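Side-chain contacts in spermidine synthase (Corynebacterium glutamicum ATCC 13032, PDB 3GJY), which probably catalyses transfer of an aminopropyl group from decarboxylated S-adenosylmethionine to putrescine, yielding spermidine: residues T173-N176 / F177-V180; S154-P157 / A158-D161; S252-T255 / E256-A259; D147-M150 / V151-F155. All blocks are in the same frame, centred on the assembly; numbering follows the deposited sequence. Where two conformers were deposited one is given.

Contact 1: residues T173-N176 / F177-V180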
loop_
_atom_site.group_PDB
_atom_site.type_symbol
_atom_site.label_atom_id
_atom_site.label_comp_id
_atom_site.label_asym_id
_atom_site.label_seq_id
_atom_site.Cartn_x
_atom_site.Cartn_y
_atom_site.Cartn_z
ATOM N N THR A 173 6.415 -10.242 -1.319
ATOM C CA THR A 173 5.777 -9.736 -2.531
ATOM C C THR A 173 6.270 -10.551 -3.765
ATOM O O THR A 173 7.453 -10.867 -3.794
ATOM C CB THR A 173 5.894 -8.179 -2.577
ATOM O OG1 THR A 173 6.179 -7.708 -3.893
ATOM C CG2 THR A 173 6.950 -7.650 -1.553
ATOM N N PRO A 174 5.369 -10.920 -4.724
ATOM C CA PRO A 174 5.915 -11.526 -5.965
ATOM C C PRO A 174 7.013 -10.692 -6.583
ATOM O O PRO A 174 6.978 -9.444 -6.539
ATOM C CB PRO A 174 4.733 -11.584 -6.913
ATOM C CG PRO A 174 3.527 -11.588 -6.013
ATOM C CD PRO A 174 3.902 -10.775 -4.811
ATOM N N GLN A 175 7.984 -11.383 -7.173
ATOM C CA GLN A 175 9.208 -10.755 -7.603
ATOM C C GLN A 175 8.951 -9.646 -8.614
ATOM O O GLN A 175 9.637 -8.594 -8.566
ATOM C CB GLN A 175 10.150 -11.833 -8.175
ATOM C CG GLN A 175 11.583 -11.358 -8.322
ATOM C CD GLN A 175 11.845 -10.817 -9.686
ATOM O OE1 GLN A 175 10.924 -10.708 -10.493
ATOM N NE2 GLN A 175 13.101 -10.443 -9.962
ATOM N N ASN A 176 7.938 -9.813 -9.460
ATOM C CA ASN A 176 7.673 -8.818 -10.496
ATOM C C ASN A 176 7.105 -7.489 -10.030
ATOM O O ASN A 176 6.989 -6.560 -10.813
ATOM C CB ASN A 176 6.912 -9.380 -11.702
ATOM C CG ASN A 176 5.541 -9.852 -11.377
ATOM O OD1 ASN A 176 5.124 -9.902 -10.223
ATOM N ND2 ASN A 176 4.823 -10.279 -12.430
ATOM N N PHE A 177 6.821 -7.397 -8.733
ATOM C CA PHE A 177 6.445 -6.141 -8.110
ATOM C C PHE A 177 7.609 -5.501 -7.373
ATOM O O PHE A 177 7.410 -4.499 -6.683
ATOM C CB PHE A 177 5.292 -6.375 -7.131
ATOM C CG PHE A 177 4.005 -6.667 -7.806
ATOM C CD1 PHE A 177 3.315 -5.677 -8.476
ATOM C CD2 PHE A 177 3.491 -7.974 -7.809
ATOM C CE1 PHE A 177 2.093 -5.967 -9.111
ATOM C CE2 PHE A 177 2.280 -8.256 -8.451
ATOM C CZ PHE A 177 1.589 -7.253 -9.095
ATOM N N THR A 178 8.818 -6.050 -7.514
ATOM C CA THR A 178 9.953 -5.569 -6.719
ATOM C C THR A 178 11.164 -5.126 -7.531
ATOM O O THR A 178 12.222 -4.846 -6.958
ATOM C CB THR A 178 10.415 -6.631 -5.695
ATOM O OG1 THR A 178 11.085 -7.678 -6.388
ATOM C CG2 THR A 178 9.219 -7.171 -4.918
ATOM N N THR A 179 11.007 -5.075 -8.847
ATOM C CA THR A 179 12.146 -4.867 -9.728
ATOM C C THR A 179 12.252 -3.426 -10.185
ATOM O O THR A 179 11.273 -2.647 -10.191
ATOM C CB THR A 179 12.034 -5.724 -10.998
ATOM O OG1 THR A 179 10.824 -5.360 -11.681
ATOM C CG2 THR A 179 12.004 -7.185 -10.658
ATOM N N VAL A 180 13.452 -3.094 -10.652
ATOM C CA VAL A 180 13.715 -1.778 -11.233
ATOM C C VAL A 180 12.733 -1.499 -12.376
ATOM O O VAL A 180 12.192 -0.395 -12.484
ATOM C CB VAL A 180 15.160 -1.716 -11.721
ATOM C CG1 VAL A 180 15.374 -0.488 -12.660
ATOM C CG2 VAL A 180 16.142 -1.717 -10.505
#
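Phe-177 packs back against Pro-174 and Asn-176 in a short 3-10 turn. Its CB lies 3.6 Å from Thr-173 OG1 and close to the carbonyl oxygen of Pro-174. CG, beside the backbone N and anti to the carbonyl carbon (chi1 -72°), starts the ring off along the same direction as the proline. CD2 then meets two neighbours: Pro-174 CB, 3.9 Å away at the ring edge and in its plane, and Asn-176 OD1 at 3.5 Å, which comes in obliquely. CE2 lies 3.7 Å from Asn-176 OD1, and the amide stands 74° from the ring plane.

Backbone and hydroxyl bonds close the turn. Phe-177 N donates to Pro-174 O, and Gln-175 O accepts from Thr-178 N and, 16° off its carbonyl plane, from Thr-178 OG1 at 2.8 Å. The other branch of Thr-178, CG2, rests 3.3 Å from Thr-173 OG1. Gln-175 NE2 passes Thr-179 CG2 on its way to His-290 O. Thr-179, the N-cap of helix 180-189, binds Phe-182 N through OG1, which also hydrogen-bonds Asp-291 OD1. Beyond the turn, Phe-177 makes an edge-to-face pair with Phe-182 and touches helix 148-153, whereas Thr-173 and Thr-178 border helix 207-219.

Contact 2: residues S154-P157 / A158-D161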
loop_
_atom_site.group_PDB
_atom_site.type_symbol
_atom_site.label_atom_id
_atom_site.label_comp_id
_atom_site.label_asym_id
_atom_site.label_seq_id
_atom_site.Cartn_x
_atom_site.Cartn_y
_atom_site.Cartn_z
ATOM N N SER A 154 1.225 -0.553 -18.537
ATOM C CA SER A 154 0.518 0.316 -19.473
ATOM C C SER A 154 0.296 1.749 -19.000
ATOM O O SER A 154 -0.288 2.553 -19.726
ATOM C CB SER A 154 -0.800 -0.323 -19.934
ATOM O OG SER A 154 -0.540 -1.245 -20.977
ATOM N N PHE A 155 0.801 2.105 -17.797
ATOM C CA PHE A 155 0.659 3.485 -17.336
ATOM C C PHE A 155 1.196 4.435 -18.410
ATOM O O PHE A 155 2.315 4.249 -18.919
ATOM C CB PHE A 155 1.501 3.744 -16.071
ATOM C CG PHE A 155 0.984 3.127 -14.781
ATOM C CD1 PHE A 155 -0.352 2.780 -14.588
ATOM C CD2 PHE A 155 1.885 2.955 -13.738
ATOM C CE1 PHE A 155 -0.773 2.234 -13.356
ATOM C CE2 PHE A 155 1.478 2.426 -12.519
ATOM C CZ PHE A 155 0.154 2.059 -12.331
ATOM N N THR A 156 0.436 5.487 -18.689
ATOM C CA THR A 156 0.931 6.586 -19.528
ATOM C C THR A 156 1.485 7.721 -18.621
ATOM O O THR A 156 1.256 7.751 -17.394
ATOM C CB THR A 156 -0.188 7.124 -20.430
ATOM O OG1 THR A 156 -1.263 7.587 -19.613
ATOM C CG2 THR A 156 -0.715 6.047 -21.359
ATOM N N PRO A 157 2.234 8.660 -19.198
ATOM C CA PRO A 157 2.855 9.663 -18.346
ATOM C C PRO A 157 1.916 10.543 -17.557
ATOM O O PRO A 157 0.890 11.003 -18.053
ATOM C CB PRO A 157 3.678 10.499 -19.325
ATOM C CG PRO A 157 3.986 9.556 -20.408
ATOM C CD PRO A 157 2.719 8.762 -20.594
ATOM N N ALA A 158 2.266 10.749 -16.290
ATOM C CA ALA A 158 1.547 11.714 -15.435
ATOM C C ALA A 158 0.050 11.437 -15.417
ATOM O O ALA A 158 -0.785 12.348 -15.475
ATOM C CB ALA A 158 1.838 13.145 -15.896
ATOM N N SER A 159 -0.276 10.151 -15.287
ATOM C CA SER A 159 -1.664 9.674 -15.254
ATOM C C SER A 159 -2.226 9.448 -13.863
ATOM O O SER A 159 -3.416 9.163 -13.719
ATOM C CB SER A 159 -1.768 8.430 -16.137
ATOM O OG SER A 159 -0.804 7.457 -15.722
ATOM N N ARG A 160 -1.381 9.575 -12.844
ATOM C CA ARG A 160 -1.828 9.418 -11.425
ATOM C C ARG A 160 -0.886 10.186 -10.508
ATOM O O ARG A 160 0.264 10.414 -10.884
ATOM C CB ARG A 160 -1.902 7.918 -11.031
ATOM C CG ARG A 160 -0.596 7.163 -11.284
ATOM C CD ARG A 160 -0.813 5.808 -11.918
ATOM N NE ARG A 160 -1.341 5.860 -13.259
ATOM C CZ ARG A 160 -2.421 5.216 -13.737
ATOM N NH1 ARG A 160 -2.693 5.351 -15.015
ATOM N NH2 ARG A 160 -3.247 4.490 -12.994
ATOM N N ASP A 161 -1.344 10.514 -9.293
ATOM C CA ASP A 161 -0.534 11.316 -8.372
ATOM C C ASP A 161 0.119 10.501 -7.303
ATOM O O ASP A 161 1.177 10.889 -6.792
ATOM C CB ASP A 161 -1.423 12.374 -7.733
ATOM C CG ASP A 161 -2.059 13.227 -8.787
ATOM O OD1 ASP A 161 -1.336 13.957 -9.496
ATOM O OD2 ASP A 161 -3.272 13.141 -8.973
#
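Two first torsions turn Phe-155 and Arg-160 onto one another: CG of Phe-155 stands beside its own N (chi1 -73°), and CG of Arg-160 is lodged between N and the carbonyl carbon (chi1 54°), after which the arginine chain bends at chi2 and chi3 and folds back over the phenyl ring. Between them the chain makes a type II beta turn from Thr-156 to Ser-159, on the link from helix 148-153 into strand 160-165 of the central mixed sheet.

The guanidinium lies over one face of the ring, tilted 23° from it, with NE offset toward the rim. Phe-155 CD1 sits over the centre of the group, 3.3 Å from Arg-160 CZ, and CE1 is next to NH2. Farther back along the arginine, CD makes a CH-pi contact, 3.9 Å from the Phe-155 ring centroid and almost on its normal. NH2 goes on to Thr-94 OG1, so the group is held at its outer end as well as across its face.

Thr-156 closes the turn through its carbonyl oxygen, which accepts from Ser-159 OG at 2.7 Å rather than from the backbone of that residue. Thr-156 OG1 adds packing, 3.6 Å from Ser-159 CB. The serine hydroxyl thereby joins the turn to the arginine lying on the ring, since it donates one hydrogen bond to Thr-156 O and accepts two from Arg-160. That grip is side-on and close to the guanidinium plane: Arg-160 NE reaches Ser-159 OG at 3.0 Å and Arg-160 NH1 reaches the same oxygen at 2.9 Å.

Contact 3: residues S252-T255 / E256-A259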
loop_
_atom_site.group_PDB
_atom_site.type_symbol
_atom_site.label_atom_id
_atom_site.label_comp_id
_atom_site.label_asym_id
_atom_site.label_seq_id
_atom_site.Cartn_x
_atom_site.Cartn_y
_atom_site.Cartn_z
ATOM N N SER A 252 14.218 13.867 9.596
ATOM C CA SER A 252 13.933 13.450 10.945
ATOM C C SER A 252 13.854 14.608 11.926
ATOM O O SER A 252 13.083 14.550 12.876
ATOM C CB SER A 252 14.931 12.384 11.399
ATOM O OG SER A 252 14.396 11.121 11.027
ATOM N N ASN A 253 14.595 15.680 11.727
ATOM C CA ASN A 253 14.387 16.721 12.754
ATOM C C ASN A 253 13.475 17.901 12.377
ATOM O O ASN A 253 13.657 19.043 12.813
ATOM C CB ASN A 253 15.695 17.097 13.446
ATOM C CG ASN A 253 16.011 16.167 14.617
ATOM O OD1 ASN A 253 16.277 14.967 14.441
ATOM N ND2 ASN A 253 15.975 16.721 15.826
ATOM N N SER A 254 12.455 17.600 11.592
ATOM C CA SER A 254 11.530 18.603 11.145
ATOM C C SER A 254 10.275 18.542 11.999
ATOM O O SER A 254 10.002 17.539 12.694
ATOM C CB SER A 254 11.193 18.409 9.667
ATOM O OG SER A 254 10.547 17.172 9.455
ATOM N N THR A 255 9.515 19.624 11.957
ATOM C CA THR A 255 8.237 19.643 12.634
ATOM C C THR A 255 7.262 18.684 11.961
ATOM O O THR A 255 6.457 18.062 12.647
ATOM C CB THR A 255 7.662 21.065 12.702
ATOM O OG1 THR A 255 7.287 21.479 11.391
ATOM C CG2 THR A 255 8.699 22.032 13.276
ATOM N N GLU A 256 7.354 18.524 10.628
ATOM C CA GLU A 256 6.481 17.583 9.927
ATOM C C GLU A 256 6.772 16.159 10.366
ATOM O O GLU A 256 5.842 15.373 10.523
ATOM C CB GLU A 256 6.627 17.683 8.407
ATOM C CG GLU A 256 6.048 18.960 7.802
ATOM C CD GLU A 256 7.034 20.116 7.785
ATOM O OE1 GLU A 256 8.177 19.976 8.289
ATOM O OE2 GLU A 256 6.653 21.196 7.259
ATOM N N ALA A 257 8.056 15.834 10.558
ATOM C CA ALA A 257 8.422 14.518 11.040
ATOM C C ALA A 257 7.904 14.298 12.461
ATOM O O ALA A 257 7.446 13.221 12.788
ATOM C CB ALA A 257 9.929 14.273 10.950
ATOM N N SER A 258 7.970 15.315 13.309
ATOM C CA SER A 258 7.387 15.145 14.645
ATOM C C SER A 258 5.887 14.878 14.580
ATOM O O SER A 258 5.387 14.053 15.351
ATOM C CB SER A 258 7.696 16.331 15.561
ATOM O OG SER A 258 9.044 16.246 15.992
ATOM N N ALA A 259 5.170 15.559 13.685
ATOM C CA ALA A 259 3.731 15.318 13.518
ATOM C C ALA A 259 3.451 13.895 13.019
ATOM O O ALA A 259 2.548 13.219 13.522
ATOM C CB ALA A 259 3.104 16.344 12.586
#
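Ser-254 OG meets the first turn of helix 255-264 at the N-H of Ala-257, accepting from its N at 3.0 Å with an N-H...O angle of 154°. The hydroxyl is carried there by a chi1 of 63°, which sets OG between the backbone N and the carbonyl carbon and turns it toward the start of the helix. The same oxygen also hydrogen-bonds Ser-251 O, so it is engaged both by the helix and by the chain leading into it. Close packing accompanies the cap, with Ala-257 CB only 3.3 Å from Ser-254 OG.

The carbonyls of the cap and of the next residue are taken up by regular i to i+4 bonds. Ser-254 O accepts from Ser-258 N at 3.1 Å, and Thr-255 O accepts from Ala-259 N at 3.0 Å. Farther on, Ala-257 O hydrogen-bonds Thr-261 OG1. In the approach to the helix, Ser-252 N is bound by Asp-275 OD2, while Ser-252 O packs against the methyl of Ala-257.

Glu-256 bends at chi2 (87°) and brings its carboxylate back over the opening turn, where OE1 lies 3.7 Å from Ser-254 CB and 3.6 Å from Thr-255 OG1. A negative group placed here would be expected to interact favourably with the helix dipole. Ser-254, accepting from the N-H three residues ahead, is the classic serine N-cap of an alpha-helix.

Contact 4: residues D147-M150 / V151-F155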
loop_
_atom_site.group_PDB
_atom_site.type_symbol
_atom_site.label_atom_id
_atom_site.label_comp_id
_atom_site.label_asym_id
_atom_site.label_seq_id
_atom_site.Cartn_x
_atom_site.Cartn_y
_atom_site.Cartn_z
ATOM N N ASP A 147 -4.576 -7.824 -13.871
ATOM C CA ASP A 147 -3.266 -8.068 -13.272
ATOM C C ASP A 147 -2.571 -6.721 -13.075
ATOM O O ASP A 147 -2.360 -5.951 -13.995
ATOM C CB ASP A 147 -2.395 -9.014 -14.103
ATOM C CG ASP A 147 -0.902 -8.860 -13.805
ATOM O OD1 ASP A 147 -0.485 -8.733 -12.623
ATOM O OD2 ASP A 147 -0.130 -8.860 -14.780
ATOM N N ALA A 148 -2.252 -6.442 -11.820
ATOM C CA ALA A 148 -1.647 -5.162 -11.473
ATOM C C ALA A 148 -0.300 -4.882 -12.146
ATOM O O ALA A 148 0.020 -3.702 -12.414
ATOM C CB ALA A 148 -1.533 -5.022 -9.956
ATOM N N ARG A 149 0.526 -5.902 -12.346
ATOM C CA ARG A 149 1.803 -5.675 -13.031
ATOM C C ARG A 149 1.547 -5.237 -14.465
ATOM O O ARG A 149 2.166 -4.283 -14.950
ATOM C CB ARG A 149 2.665 -6.944 -13.040
ATOM C CG ARG A 149 3.893 -6.818 -13.910
ATOM C CD ARG A 149 4.932 -5.717 -13.521
ATOM N NE ARG A 149 5.879 -5.565 -14.632
ATOM C CZ ARG A 149 7.193 -5.783 -14.600
ATOM N NH1 ARG A 149 7.816 -6.149 -13.479
ATOM N NH2 ARG A 149 7.878 -5.667 -15.741
HETATM N N MSE A 150 0.593 -5.890 -15.130
HETATM C CA MSE A 150 0.290 -5.495 -16.501
HETATM C C MSE A 150 -0.305 -4.094 -16.563
HETATM O O MSE A 150 0.024 -3.319 -17.459
HETATM C CB MSE A 150 -0.584 -6.529 -17.214
HETATM C CG MSE A 150 0.124 -7.832 -17.388
HETATM SE SE MSE A 150 1.647 -7.625 -18.595
HETATM C CE MSE A 150 0.621 -7.416 -20.235
ATOM N N VAL A 151 -1.146 -3.745 -15.595
ATOM C CA VAL A 151 -1.712 -2.387 -15.589
ATOM C C VAL A 151 -0.561 -1.366 -15.424
ATOM O O VAL A 151 -0.546 -0.349 -16.133
ATOM C CB VAL A 151 -2.782 -2.247 -14.489
ATOM C CG1 VAL A 151 -3.196 -0.781 -14.314
ATOM C CG2 VAL A 151 -4.000 -3.082 -14.863
ATOM N N ALA A 152 0.395 -1.650 -14.533
ATOM C CA ALA A 152 1.520 -0.725 -14.352
ATOM C C ALA A 152 2.307 -0.569 -15.642
ATOM O O ALA A 152 2.703 0.549 -16.002
ATOM C CB ALA A 152 2.423 -1.171 -13.184
ATOM N N GLU A 153 2.503 -1.671 -16.369
ATOM C CA GLU A 153 3.250 -1.572 -17.630
ATOM C C GLU A 153 2.559 -0.677 -18.638
ATOM O O GLU A 153 3.242 -0.104 -19.520
ATOM C CB GLU A 153 3.416 -2.953 -18.258
ATOM C CG GLU A 153 4.332 -3.835 -17.438
ATOM C CD GLU A 153 4.617 -5.188 -18.043
ATOM O OE1 GLU A 153 4.257 -5.401 -19.225
ATOM O OE2 GLU A 153 5.200 -6.036 -17.337
ATOM N N SER A 154 1.225 -0.553 -18.537
ATOM C CA SER A 154 0.518 0.316 -19.473
ATOM C C SER A 154 0.296 1.749 -19.000
ATOM O O SER A 154 -0.288 2.553 -19.726
ATOM C CB SER A 154 -0.800 -0.323 -19.934
ATOM O OG SER A 154 -0.540 -1.245 -20.977
ATOM N N PHE A 155 0.801 2.105 -17.797
ATOM C CA PHE A 155 0.659 3.485 -17.336
ATOM C C PHE A 155 1.196 4.435 -18.410
ATOM O O PHE A 155 2.315 4.249 -18.919
ATOM C CB PHE A 155 1.501 3.744 -16.071
ATOM C CG PHE A 155 0.984 3.127 -14.781
ATOM C CD1 PHE A 155 -0.352 2.780 -14.588
ATOM C CD2 PHE A 155 1.885 2.955 -13.738
ATOM C CE1 PHE A 155 -0.773 2.234 -13.356
ATOM C CE2 PHE A 155 1.478 2.426 -12.519
ATOM C CZ PHE A 155 0.154 2.059 -12.331
HETATM O O HOH W 1 0.105 -3.775 -20.189
#
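Arg-149 and Glu-153, one turn apart on the short helix 148-153, form an i to i+4 salt bridge, and the N-cap Asp-147 opens the same helix. In the salt bridge both nitrogens reach one oxygen: Glu-153 OE2 accepts from Arg-149 NE at 2.8 Å with its anti lone pair, while Arg-149 NH2 makes a weak bond to that atom. The planes of the two groups stand 67° apart. NH2 also forms a salt bridge with Asp-291, and NH1 binds Asn-176 O, so the guanidinium is fixed from several directions.

Among the capping bonds, given for one of two conformers of Asp-147, OD1 accepts from Arg-149 N at 3.0 Å, above the carboxylate plane, and OD2 accepts weakly from the N of selenomethionine Met-150. Backbone i to i+4 bonds follow from Val-151 N to Asp-147 O through Ser-154 N to Met-150 O. A water also donates to Met-150 O at 2.8 Å.

Apolar packing turns inward. Val-151 CG2 lies 3.4 Å from Asp-147 O, and Ala-148 and Val-151 touch Val-119 of strand 115-120. Past the last turn the Phe-155 ring folds back under the helix, with Ala-152 CA 3.5 Å above its plane, over the ring centre.

Contacts 4, 2 and 1 follow one another along the chain, in the helix and loops that flank strand 160-165. Contacts 4 and 2 share Ser-154 and Phe-155, with centres 11 Å apart: Phe-155, whose ring lies against Arg-160, follows directly on helix 148-153 and Ser-154. Contact 1 touches contact 4 directly, its centre 12 Å away; the two meet through the Arg-149 guanidinium and the Phe-177 ring, and Thr-179 OG1 packs 3.6 Å from Arg-149 NH1. Contacts 1 and 2 do not touch, their nearest atoms being about 9 Å apart. Contact 3 stands apart, its centre 35 Å from that of contact 4, across the centre of the chain.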